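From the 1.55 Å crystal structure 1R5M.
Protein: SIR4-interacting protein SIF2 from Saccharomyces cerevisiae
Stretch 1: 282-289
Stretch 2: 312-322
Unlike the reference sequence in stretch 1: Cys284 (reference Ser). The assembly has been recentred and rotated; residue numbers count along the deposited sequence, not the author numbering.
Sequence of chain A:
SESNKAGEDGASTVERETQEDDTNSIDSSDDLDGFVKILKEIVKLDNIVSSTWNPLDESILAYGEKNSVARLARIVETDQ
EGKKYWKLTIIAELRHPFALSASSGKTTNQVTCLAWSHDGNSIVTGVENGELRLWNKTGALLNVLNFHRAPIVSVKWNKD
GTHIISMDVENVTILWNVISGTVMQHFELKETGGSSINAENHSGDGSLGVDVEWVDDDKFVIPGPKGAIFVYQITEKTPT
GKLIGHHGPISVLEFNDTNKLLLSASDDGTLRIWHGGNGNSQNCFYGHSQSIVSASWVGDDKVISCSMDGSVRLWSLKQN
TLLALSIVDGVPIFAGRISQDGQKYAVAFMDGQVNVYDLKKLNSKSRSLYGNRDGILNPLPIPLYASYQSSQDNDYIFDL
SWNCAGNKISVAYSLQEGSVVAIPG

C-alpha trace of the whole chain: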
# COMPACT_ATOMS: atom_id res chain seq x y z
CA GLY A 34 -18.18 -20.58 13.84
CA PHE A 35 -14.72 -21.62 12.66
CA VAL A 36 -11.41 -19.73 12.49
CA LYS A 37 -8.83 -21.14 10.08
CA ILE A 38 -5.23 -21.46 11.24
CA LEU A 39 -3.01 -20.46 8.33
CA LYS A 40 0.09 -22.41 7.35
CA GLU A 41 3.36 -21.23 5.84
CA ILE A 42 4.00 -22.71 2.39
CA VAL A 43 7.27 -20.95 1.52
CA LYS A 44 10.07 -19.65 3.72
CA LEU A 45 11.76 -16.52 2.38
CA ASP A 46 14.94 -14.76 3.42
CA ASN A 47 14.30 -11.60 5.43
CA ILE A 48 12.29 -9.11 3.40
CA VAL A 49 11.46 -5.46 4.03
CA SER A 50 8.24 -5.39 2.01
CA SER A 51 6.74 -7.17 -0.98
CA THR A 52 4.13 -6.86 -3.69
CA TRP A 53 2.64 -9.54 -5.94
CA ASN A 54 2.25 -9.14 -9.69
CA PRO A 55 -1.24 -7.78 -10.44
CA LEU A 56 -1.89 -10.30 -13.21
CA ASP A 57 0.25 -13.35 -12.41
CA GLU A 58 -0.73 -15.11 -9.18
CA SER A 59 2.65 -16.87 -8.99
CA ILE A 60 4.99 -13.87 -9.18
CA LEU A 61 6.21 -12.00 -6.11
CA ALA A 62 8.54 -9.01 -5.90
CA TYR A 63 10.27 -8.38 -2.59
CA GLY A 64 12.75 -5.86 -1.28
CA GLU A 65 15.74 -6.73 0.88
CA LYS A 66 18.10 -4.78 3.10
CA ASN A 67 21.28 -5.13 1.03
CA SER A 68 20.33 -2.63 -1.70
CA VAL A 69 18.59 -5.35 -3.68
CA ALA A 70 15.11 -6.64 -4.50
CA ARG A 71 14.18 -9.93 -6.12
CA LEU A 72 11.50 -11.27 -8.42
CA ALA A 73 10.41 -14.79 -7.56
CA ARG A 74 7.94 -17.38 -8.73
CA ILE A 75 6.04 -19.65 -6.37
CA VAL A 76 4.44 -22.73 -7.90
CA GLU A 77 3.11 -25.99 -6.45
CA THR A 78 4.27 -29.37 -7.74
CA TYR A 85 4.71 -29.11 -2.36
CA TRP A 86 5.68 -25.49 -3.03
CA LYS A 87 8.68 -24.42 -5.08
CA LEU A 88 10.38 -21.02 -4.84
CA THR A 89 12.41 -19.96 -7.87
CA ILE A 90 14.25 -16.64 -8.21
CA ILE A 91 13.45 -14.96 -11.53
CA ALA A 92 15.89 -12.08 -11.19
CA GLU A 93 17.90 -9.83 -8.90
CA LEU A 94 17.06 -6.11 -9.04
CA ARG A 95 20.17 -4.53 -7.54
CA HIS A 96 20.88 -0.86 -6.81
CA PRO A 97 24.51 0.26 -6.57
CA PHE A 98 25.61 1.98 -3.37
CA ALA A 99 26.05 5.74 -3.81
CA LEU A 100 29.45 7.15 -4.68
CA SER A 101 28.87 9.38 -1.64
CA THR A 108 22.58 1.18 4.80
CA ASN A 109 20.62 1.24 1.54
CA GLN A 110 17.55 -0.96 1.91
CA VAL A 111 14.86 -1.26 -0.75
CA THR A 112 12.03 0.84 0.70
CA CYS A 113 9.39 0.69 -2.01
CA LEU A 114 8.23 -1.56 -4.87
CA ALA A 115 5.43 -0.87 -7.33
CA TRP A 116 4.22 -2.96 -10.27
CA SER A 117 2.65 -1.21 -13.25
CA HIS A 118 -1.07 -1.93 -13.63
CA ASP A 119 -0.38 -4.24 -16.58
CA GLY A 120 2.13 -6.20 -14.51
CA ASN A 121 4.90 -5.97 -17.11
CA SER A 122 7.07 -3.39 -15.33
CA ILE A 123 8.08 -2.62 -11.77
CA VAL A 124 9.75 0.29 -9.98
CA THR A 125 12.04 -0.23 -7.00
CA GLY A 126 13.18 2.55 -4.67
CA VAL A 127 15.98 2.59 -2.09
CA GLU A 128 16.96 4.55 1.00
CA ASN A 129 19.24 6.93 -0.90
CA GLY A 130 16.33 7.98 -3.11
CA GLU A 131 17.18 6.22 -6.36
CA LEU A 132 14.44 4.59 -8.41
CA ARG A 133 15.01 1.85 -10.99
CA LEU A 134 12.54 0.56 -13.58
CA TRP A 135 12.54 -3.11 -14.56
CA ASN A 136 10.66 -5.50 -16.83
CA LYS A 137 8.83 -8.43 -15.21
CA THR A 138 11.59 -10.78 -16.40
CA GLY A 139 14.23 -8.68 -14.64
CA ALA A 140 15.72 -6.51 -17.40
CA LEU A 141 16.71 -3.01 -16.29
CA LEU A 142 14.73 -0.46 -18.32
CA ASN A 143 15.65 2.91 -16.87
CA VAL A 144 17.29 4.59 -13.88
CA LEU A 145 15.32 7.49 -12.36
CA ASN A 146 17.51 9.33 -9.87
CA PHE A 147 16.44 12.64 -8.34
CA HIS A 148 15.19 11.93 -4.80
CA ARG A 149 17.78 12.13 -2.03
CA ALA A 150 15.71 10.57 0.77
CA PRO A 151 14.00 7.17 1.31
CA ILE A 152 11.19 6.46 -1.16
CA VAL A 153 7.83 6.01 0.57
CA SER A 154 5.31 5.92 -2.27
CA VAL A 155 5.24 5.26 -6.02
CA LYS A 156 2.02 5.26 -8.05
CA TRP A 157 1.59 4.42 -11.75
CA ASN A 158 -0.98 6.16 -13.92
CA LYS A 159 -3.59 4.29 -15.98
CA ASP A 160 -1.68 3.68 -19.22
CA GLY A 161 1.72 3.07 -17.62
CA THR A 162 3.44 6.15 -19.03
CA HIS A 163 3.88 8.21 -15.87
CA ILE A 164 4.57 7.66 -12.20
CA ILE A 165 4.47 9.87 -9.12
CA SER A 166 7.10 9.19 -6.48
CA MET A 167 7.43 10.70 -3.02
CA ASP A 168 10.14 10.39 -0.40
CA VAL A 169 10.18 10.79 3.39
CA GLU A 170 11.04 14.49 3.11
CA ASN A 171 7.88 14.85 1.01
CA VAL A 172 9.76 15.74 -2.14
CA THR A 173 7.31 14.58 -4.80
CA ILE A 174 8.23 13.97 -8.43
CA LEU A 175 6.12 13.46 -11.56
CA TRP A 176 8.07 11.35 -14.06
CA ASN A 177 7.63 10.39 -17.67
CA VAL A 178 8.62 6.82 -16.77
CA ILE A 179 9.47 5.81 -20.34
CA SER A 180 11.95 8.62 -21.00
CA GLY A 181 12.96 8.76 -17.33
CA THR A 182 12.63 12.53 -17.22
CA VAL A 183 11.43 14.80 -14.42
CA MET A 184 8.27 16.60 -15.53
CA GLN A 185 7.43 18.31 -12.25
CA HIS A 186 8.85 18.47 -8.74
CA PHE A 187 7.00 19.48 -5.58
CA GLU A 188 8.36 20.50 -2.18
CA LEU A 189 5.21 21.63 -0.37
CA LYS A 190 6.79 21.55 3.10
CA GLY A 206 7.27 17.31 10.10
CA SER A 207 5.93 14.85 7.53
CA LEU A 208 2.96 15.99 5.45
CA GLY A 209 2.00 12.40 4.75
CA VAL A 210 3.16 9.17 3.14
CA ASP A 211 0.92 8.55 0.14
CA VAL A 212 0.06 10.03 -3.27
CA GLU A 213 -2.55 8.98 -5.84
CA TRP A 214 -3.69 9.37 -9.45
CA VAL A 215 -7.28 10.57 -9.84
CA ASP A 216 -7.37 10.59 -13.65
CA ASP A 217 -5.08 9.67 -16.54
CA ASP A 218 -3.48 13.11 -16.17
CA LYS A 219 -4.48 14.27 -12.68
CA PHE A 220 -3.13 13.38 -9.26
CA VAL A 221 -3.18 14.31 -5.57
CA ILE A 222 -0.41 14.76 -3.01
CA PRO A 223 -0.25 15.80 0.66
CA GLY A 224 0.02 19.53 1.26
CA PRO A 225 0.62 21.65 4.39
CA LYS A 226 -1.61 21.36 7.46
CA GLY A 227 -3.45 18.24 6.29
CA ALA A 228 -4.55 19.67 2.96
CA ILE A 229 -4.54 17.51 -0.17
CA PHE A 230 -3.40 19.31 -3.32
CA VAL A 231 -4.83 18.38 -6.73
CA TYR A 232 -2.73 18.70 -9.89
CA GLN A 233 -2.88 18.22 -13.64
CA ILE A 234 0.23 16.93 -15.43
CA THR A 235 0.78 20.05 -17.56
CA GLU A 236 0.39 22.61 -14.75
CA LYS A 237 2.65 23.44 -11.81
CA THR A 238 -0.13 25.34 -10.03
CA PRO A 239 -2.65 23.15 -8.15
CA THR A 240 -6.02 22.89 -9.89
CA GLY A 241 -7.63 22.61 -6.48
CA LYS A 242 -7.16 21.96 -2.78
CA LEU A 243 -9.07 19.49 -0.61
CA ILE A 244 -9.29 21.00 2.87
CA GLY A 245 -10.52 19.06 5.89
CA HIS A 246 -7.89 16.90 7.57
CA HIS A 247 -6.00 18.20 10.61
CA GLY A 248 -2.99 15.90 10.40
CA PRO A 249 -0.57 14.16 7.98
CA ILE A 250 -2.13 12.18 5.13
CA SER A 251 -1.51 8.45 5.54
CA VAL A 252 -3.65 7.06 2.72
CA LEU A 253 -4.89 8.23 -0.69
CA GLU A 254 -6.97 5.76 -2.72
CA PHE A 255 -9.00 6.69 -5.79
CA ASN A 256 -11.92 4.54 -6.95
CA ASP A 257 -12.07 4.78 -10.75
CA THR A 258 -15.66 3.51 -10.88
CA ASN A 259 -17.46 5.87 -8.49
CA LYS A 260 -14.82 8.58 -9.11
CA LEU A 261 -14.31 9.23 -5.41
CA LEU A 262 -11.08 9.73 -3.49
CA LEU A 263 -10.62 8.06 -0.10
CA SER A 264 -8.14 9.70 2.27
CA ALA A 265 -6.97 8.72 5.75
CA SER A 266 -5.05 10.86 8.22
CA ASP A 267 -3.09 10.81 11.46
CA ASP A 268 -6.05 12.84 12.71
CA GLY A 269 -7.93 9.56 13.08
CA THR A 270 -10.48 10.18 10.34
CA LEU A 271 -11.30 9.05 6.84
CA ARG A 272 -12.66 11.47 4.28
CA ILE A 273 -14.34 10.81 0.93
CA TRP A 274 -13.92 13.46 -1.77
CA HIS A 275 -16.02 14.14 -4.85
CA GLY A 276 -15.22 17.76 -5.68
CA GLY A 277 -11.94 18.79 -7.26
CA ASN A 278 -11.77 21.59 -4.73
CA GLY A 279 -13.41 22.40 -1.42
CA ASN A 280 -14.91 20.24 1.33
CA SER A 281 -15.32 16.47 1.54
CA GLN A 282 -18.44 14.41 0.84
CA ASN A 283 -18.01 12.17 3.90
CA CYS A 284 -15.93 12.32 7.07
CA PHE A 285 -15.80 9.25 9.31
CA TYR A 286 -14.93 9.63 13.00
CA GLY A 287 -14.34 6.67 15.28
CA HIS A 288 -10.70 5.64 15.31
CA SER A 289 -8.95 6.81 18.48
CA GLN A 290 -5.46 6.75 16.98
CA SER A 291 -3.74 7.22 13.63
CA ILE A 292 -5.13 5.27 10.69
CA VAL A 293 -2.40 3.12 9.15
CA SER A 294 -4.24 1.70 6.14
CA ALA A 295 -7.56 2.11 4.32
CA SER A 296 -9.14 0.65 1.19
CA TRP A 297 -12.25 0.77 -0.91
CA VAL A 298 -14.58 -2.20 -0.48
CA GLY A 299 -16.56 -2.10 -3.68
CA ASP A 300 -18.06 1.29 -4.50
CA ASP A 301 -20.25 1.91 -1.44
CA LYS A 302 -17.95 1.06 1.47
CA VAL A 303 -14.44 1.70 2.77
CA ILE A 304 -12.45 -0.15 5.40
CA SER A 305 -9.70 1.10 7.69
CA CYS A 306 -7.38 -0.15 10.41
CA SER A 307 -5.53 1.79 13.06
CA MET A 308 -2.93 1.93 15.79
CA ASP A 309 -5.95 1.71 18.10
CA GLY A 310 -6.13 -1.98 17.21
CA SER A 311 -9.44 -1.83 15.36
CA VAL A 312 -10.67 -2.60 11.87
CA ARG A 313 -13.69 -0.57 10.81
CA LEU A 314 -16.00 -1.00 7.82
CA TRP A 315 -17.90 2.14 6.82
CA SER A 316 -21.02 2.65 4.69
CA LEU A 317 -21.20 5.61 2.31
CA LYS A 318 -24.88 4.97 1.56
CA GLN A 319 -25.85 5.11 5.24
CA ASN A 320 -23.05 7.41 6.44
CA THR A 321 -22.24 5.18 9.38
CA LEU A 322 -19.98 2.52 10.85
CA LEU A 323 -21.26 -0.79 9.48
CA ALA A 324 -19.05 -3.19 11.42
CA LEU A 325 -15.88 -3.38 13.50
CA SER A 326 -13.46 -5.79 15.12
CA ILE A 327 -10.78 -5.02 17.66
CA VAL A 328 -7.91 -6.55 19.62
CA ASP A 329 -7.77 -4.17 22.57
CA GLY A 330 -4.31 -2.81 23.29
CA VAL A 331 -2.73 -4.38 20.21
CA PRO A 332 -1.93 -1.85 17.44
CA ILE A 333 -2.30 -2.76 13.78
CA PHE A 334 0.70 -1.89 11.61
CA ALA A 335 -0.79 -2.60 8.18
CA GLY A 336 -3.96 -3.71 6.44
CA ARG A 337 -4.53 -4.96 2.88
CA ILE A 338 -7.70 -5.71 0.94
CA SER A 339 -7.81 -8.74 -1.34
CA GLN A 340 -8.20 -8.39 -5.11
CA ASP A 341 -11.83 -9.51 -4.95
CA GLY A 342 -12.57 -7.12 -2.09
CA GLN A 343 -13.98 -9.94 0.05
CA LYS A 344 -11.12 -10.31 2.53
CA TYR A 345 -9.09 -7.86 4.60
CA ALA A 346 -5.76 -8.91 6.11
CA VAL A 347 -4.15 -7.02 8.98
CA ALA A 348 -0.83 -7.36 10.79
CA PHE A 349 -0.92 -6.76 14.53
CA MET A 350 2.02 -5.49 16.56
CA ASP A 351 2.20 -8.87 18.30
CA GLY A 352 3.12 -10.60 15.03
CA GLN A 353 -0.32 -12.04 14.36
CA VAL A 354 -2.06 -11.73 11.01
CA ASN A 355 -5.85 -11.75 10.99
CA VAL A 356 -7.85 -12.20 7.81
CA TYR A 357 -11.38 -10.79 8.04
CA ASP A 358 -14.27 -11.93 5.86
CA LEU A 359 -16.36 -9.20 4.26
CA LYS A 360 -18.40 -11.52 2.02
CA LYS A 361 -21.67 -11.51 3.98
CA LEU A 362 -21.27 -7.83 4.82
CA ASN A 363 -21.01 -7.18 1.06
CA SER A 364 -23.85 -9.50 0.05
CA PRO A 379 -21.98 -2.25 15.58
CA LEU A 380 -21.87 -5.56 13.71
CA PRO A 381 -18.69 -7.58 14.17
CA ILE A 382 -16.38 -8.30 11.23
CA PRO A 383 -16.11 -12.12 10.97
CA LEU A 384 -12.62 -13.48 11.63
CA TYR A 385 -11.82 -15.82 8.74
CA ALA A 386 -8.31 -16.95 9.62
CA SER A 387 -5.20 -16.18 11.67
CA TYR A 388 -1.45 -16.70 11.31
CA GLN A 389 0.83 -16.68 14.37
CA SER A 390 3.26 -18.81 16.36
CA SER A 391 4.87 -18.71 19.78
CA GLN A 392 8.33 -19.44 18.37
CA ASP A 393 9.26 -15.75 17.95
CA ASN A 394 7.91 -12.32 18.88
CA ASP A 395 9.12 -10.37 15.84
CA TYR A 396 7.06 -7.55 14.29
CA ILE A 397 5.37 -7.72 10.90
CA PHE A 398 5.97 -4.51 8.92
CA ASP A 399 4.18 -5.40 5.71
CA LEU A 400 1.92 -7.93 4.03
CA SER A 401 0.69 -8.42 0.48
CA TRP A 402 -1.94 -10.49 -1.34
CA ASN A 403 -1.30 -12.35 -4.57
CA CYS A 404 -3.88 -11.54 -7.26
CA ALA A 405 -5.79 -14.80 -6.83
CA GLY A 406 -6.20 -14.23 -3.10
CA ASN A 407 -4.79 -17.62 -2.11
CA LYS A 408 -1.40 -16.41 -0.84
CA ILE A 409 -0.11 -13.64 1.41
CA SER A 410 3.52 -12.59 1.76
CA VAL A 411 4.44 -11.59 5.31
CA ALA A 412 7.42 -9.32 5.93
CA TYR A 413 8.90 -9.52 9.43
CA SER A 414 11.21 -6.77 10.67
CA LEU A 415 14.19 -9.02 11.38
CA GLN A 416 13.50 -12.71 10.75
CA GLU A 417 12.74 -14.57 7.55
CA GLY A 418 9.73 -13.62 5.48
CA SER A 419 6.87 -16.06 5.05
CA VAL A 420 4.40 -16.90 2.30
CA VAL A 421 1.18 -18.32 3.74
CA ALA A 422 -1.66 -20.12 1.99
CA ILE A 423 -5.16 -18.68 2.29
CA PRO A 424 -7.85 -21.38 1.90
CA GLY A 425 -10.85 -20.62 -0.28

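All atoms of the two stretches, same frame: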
# COMPACT_ATOMS: atom_id res chain seq x y z
N GLN A 282 -17.09 14.95 0.93
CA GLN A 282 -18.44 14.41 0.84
C GLN A 282 -18.79 13.65 2.12
O GLN A 282 -19.93 13.70 2.59
CB GLN A 282 -18.53 13.48 -0.37
CG GLN A 282 -19.85 12.78 -0.54
CD GLN A 282 -19.92 12.07 -1.88
OE1 GLN A 282 -19.79 12.70 -2.93
NE2 GLN A 282 -20.11 10.76 -1.85
N ASN A 283 -17.82 12.92 2.66
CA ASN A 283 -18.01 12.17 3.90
C ASN A 283 -16.79 12.36 4.79
O ASN A 283 -15.69 12.62 4.31
CB ASN A 283 -18.14 10.67 3.63
CG ASN A 283 -19.41 10.31 2.89
OD1 ASN A 283 -20.52 10.44 3.41
ND2 ASN A 283 -19.25 9.85 1.66
N CYS A 284 -17.00 12.23 6.10
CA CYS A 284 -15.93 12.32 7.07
C CYS A 284 -16.32 11.34 8.16
O CYS A 284 -17.33 11.52 8.84
CB CYS A 284 -15.79 13.72 7.66
SG CYS A 284 -14.38 13.85 8.80
N PHE A 285 -15.52 10.28 8.32
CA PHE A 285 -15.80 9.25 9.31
C PHE A 285 -14.93 9.31 10.56
O PHE A 285 -13.71 9.11 10.50
CB PHE A 285 -15.67 7.86 8.67
CG PHE A 285 -16.65 7.61 7.55
CD1 PHE A 285 -16.21 7.36 6.26
CD2 PHE A 285 -18.02 7.62 7.80
CE1 PHE A 285 -17.11 7.12 5.22
CE2 PHE A 285 -18.93 7.38 6.77
CZ PHE A 285 -18.48 7.14 5.48
N TYR A 286 -15.58 9.57 11.69
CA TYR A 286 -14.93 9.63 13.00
C TYR A 286 -15.15 8.30 13.71
O TYR A 286 -16.17 7.64 13.51
CB TYR A 286 -15.53 10.73 13.88
CG TYR A 286 -15.29 12.14 13.42
CD1 TYR A 286 -16.20 12.78 12.57
CD2 TYR A 286 -14.16 12.84 13.82
CE1 TYR A 286 -15.99 14.09 12.14
CE2 TYR A 286 -13.93 14.15 13.39
CZ TYR A 286 -14.85 14.76 12.55
OH TYR A 286 -14.62 16.05 12.12
N GLY A 287 -14.20 7.91 14.55
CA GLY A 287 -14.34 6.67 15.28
C GLY A 287 -13.02 6.15 15.79
O GLY A 287 -12.89 5.78 16.97
N HIS A 288 -12.02 6.11 14.91
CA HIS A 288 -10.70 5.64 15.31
C HIS A 288 -10.14 6.59 16.37
O HIS A 288 -10.29 7.80 16.27
CB HIS A 288 -9.77 5.59 14.10
CG HIS A 288 -9.97 4.37 13.25
ND1 HIS A 288 -9.77 3.09 13.72
CD2 HIS A 288 -10.34 4.24 11.95
CE1 HIS A 288 -10.01 2.22 12.76
NE2 HIS A 288 -10.36 2.89 11.67
N SER A 289 -9.51 6.01 17.39
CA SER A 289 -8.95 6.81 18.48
C SER A 289 -7.47 7.10 18.31
O SER A 289 -6.87 7.82 19.11
CB SER A 289 -9.19 6.10 19.82
OG SER A 289 -8.59 4.81 19.83
N VAL A 312 -10.42 -2.54 13.30
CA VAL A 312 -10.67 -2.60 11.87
C VAL A 312 -12.11 -2.12 11.77
O VAL A 312 -12.99 -2.66 12.45
CB VAL A 312 -10.57 -4.04 11.32
CG1 VAL A 312 -10.91 -4.06 9.84
CG2 VAL A 312 -9.17 -4.58 11.55
N ARG A 313 -12.35 -1.11 10.94
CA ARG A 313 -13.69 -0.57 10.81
C ARG A 313 -14.16 -0.51 9.37
O ARG A 313 -13.44 -0.04 8.49
CB ARG A 313 -13.75 0.82 11.44
CG ARG A 313 -13.43 0.80 12.93
CD ARG A 313 -13.34 2.19 13.54
NE ARG A 313 -12.83 2.12 14.91
CZ ARG A 313 -13.55 2.37 16.00
NH1 ARG A 313 -14.82 2.71 15.89
NH2 ARG A 313 -12.99 2.26 17.20
N LEU A 314 -15.38 -0.99 9.14
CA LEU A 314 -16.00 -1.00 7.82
C LEU A 314 -17.07 0.09 7.84
O LEU A 314 -17.95 0.09 8.71
CB LEU A 314 -16.63 -2.36 7.53
CG LEU A 314 -17.34 -2.52 6.18
CD1 LEU A 314 -16.33 -2.45 5.05
CD2 LEU A 314 -18.07 -3.85 6.15
N TRP A 315 -16.98 1.01 6.89
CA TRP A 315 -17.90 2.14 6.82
C TRP A 315 -18.81 2.12 5.60
O TRP A 315 -18.39 1.70 4.52
CB TRP A 315 -17.09 3.45 6.81
CG TRP A 315 -15.95 3.50 7.80
CD1 TRP A 315 -14.68 3.01 7.62
CD2 TRP A 315 -15.96 4.11 9.09
NE1 TRP A 315 -13.90 3.29 8.72
CE2 TRP A 315 -14.66 3.96 9.64
CE3 TRP A 315 -16.94 4.77 9.84
CZ2 TRP A 315 -14.32 4.45 10.90
CZ3 TRP A 315 -16.60 5.26 11.09
CH2 TRP A 315 -15.30 5.10 11.61
N SER A 316 -20.04 2.59 5.77
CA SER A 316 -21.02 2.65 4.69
C SER A 316 -21.21 4.07 4.18
O SER A 316 -21.53 4.98 4.95
CB SER A 316 -22.37 2.11 5.18
OG SER A 316 -23.41 2.42 4.26
N LEU A 317 -20.99 4.28 2.89
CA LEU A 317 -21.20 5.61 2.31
C LEU A 317 -22.69 5.87 2.13
O LEU A 317 -23.16 6.99 2.33
CB LEU A 317 -20.48 5.74 0.96
CG LEU A 317 -19.01 6.15 1.01
CD1 LEU A 317 -18.17 5.05 1.67
CD2 LEU A 317 -18.51 6.42 -0.40
N LYS A 318 -23.44 4.83 1.78
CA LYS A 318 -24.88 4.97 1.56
C LYS A 318 -25.64 5.34 2.82
O LYS A 318 -26.62 6.08 2.76
CB LYS A 318 -25.45 3.67 0.97
CG LYS A 318 -24.96 3.41 -0.45
CD LYS A 318 -25.30 2.01 -0.93
CE LYS A 318 -26.78 1.81 -1.15
NZ LYS A 318 -27.03 0.44 -1.71
N GLN A 319 -25.18 4.83 3.97
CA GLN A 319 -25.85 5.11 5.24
C GLN A 319 -25.08 6.08 6.13
O GLN A 319 -25.55 6.43 7.22
CB GLN A 319 -26.10 3.81 6.00
CG GLN A 319 -26.90 2.76 5.25
CD GLN A 319 -28.18 3.32 4.66
OE1 GLN A 319 -28.95 3.99 5.34
NE2 GLN A 319 -28.40 3.05 3.38
N ASN A 320 -23.90 6.50 5.67
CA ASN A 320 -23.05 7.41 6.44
C ASN A 320 -22.89 6.93 7.87
O ASN A 320 -23.20 7.65 8.83
CB ASN A 320 -23.63 8.83 6.43
CG ASN A 320 -22.80 9.80 7.26
OD1 ASN A 320 -21.58 9.70 7.29
ND2 ASN A 320 -23.47 10.73 7.93
N THR A 321 -22.39 5.71 8.04
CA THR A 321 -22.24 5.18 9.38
C THR A 321 -21.29 3.99 9.42
O THR A 321 -20.97 3.39 8.39
CB THR A 321 -23.62 4.74 9.92
OG1 THR A 321 -23.53 4.49 11.33
CG2 THR A 321 -24.10 3.48 9.22
N LEU A 322 -20.85 3.66 10.63
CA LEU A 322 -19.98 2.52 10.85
C LEU A 322 -20.86 1.29 10.66
O LEU A 322 -21.89 1.14 11.34
CB LEU A 322 -19.43 2.55 12.27
CG LEU A 322 -18.61 1.33 12.69
CD1 LEU A 322 -17.25 1.35 11.99
CD2 LEU A 322 -18.43 1.34 14.20
O HOH W 1 -19.88 11.50 6.59

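The two stretches meet mainly through ring faces and apolar side chains, burying 564 Å² counted over both sides. No clear direct hydrogen bond joins them.

The centre of the contact is aromatic. Phe285 and Trp315 both point toward the opposing stretch, and each covers a face of the other's ring with its own CB. Phe285 CB lies 3.7 Å from the centroid of the Trp315 six-membered ring, and Trp315 CB lies 4.0 Å from the centroid of the Phe285 ring. The planes are near parallel, at 22°, but slid apart. The Phe285 ring and the Trp315 five-membered ring have centroids 5.0 Å apart and barely overlap. The closest approach of the pair is Phe285 CB to Trp315 CE3, 3.5 Å. Flat, wide side chains suit this layered packing, and both residues are buried.

A further CH-pi contact joins Arg313 to the His288 ring. Arg313 CD sits 3.6 Å from the centroid of the His288 ring, over its face. Arg313 NE also lies over a face of this ring, 3.4 Å from His288 ND1. The Arg313 guanidinium in turn has backbone over one face, with Gly287 O 3.5 Å from Arg313 NH2. The long arginine thus serves the contact with both its aliphatic part and its planar end.

Leu317 extends the apolar surface. Leu317 CD1 lies at the edge of the Phe285 ring, 4.2 Å from Phe285 CE1. Leu317 CG is 3.8 Å from Asn283 ND2, so the leucine also packs against the asparagine amide.

Backbone closes on the tryptophan edge. Tyr286 O is 3.3 Å from Trp315 CH2, and Gly287 CA is 4.1 Å from the same atom. Glycine fits here for two reasons. An ideal CB would fall 2.8 Å from Trp315 CH2, a clash. The backbone angles of Gly287 would also jam a CB against the preceding carbonyl.

One water links the stretches. It accepts from Cys284 N at 3.0 Å and donates to Asn320 OD1 at 2.6 Å. Asn320 OD1 also comes within 3.6 Å of Phe285 CE2. Cys284 differs from the reference, which has Ser; its side chain points away, and its backbone N makes the water contact.

The turn in the second stretch is held by its own bonds. Ser316 N donates to Thr321 O at 2.9 Å, and Thr321 N to Ser316 O at 3.3 Å. Gln319 N donates to Ser316 OG at 3.0 Å.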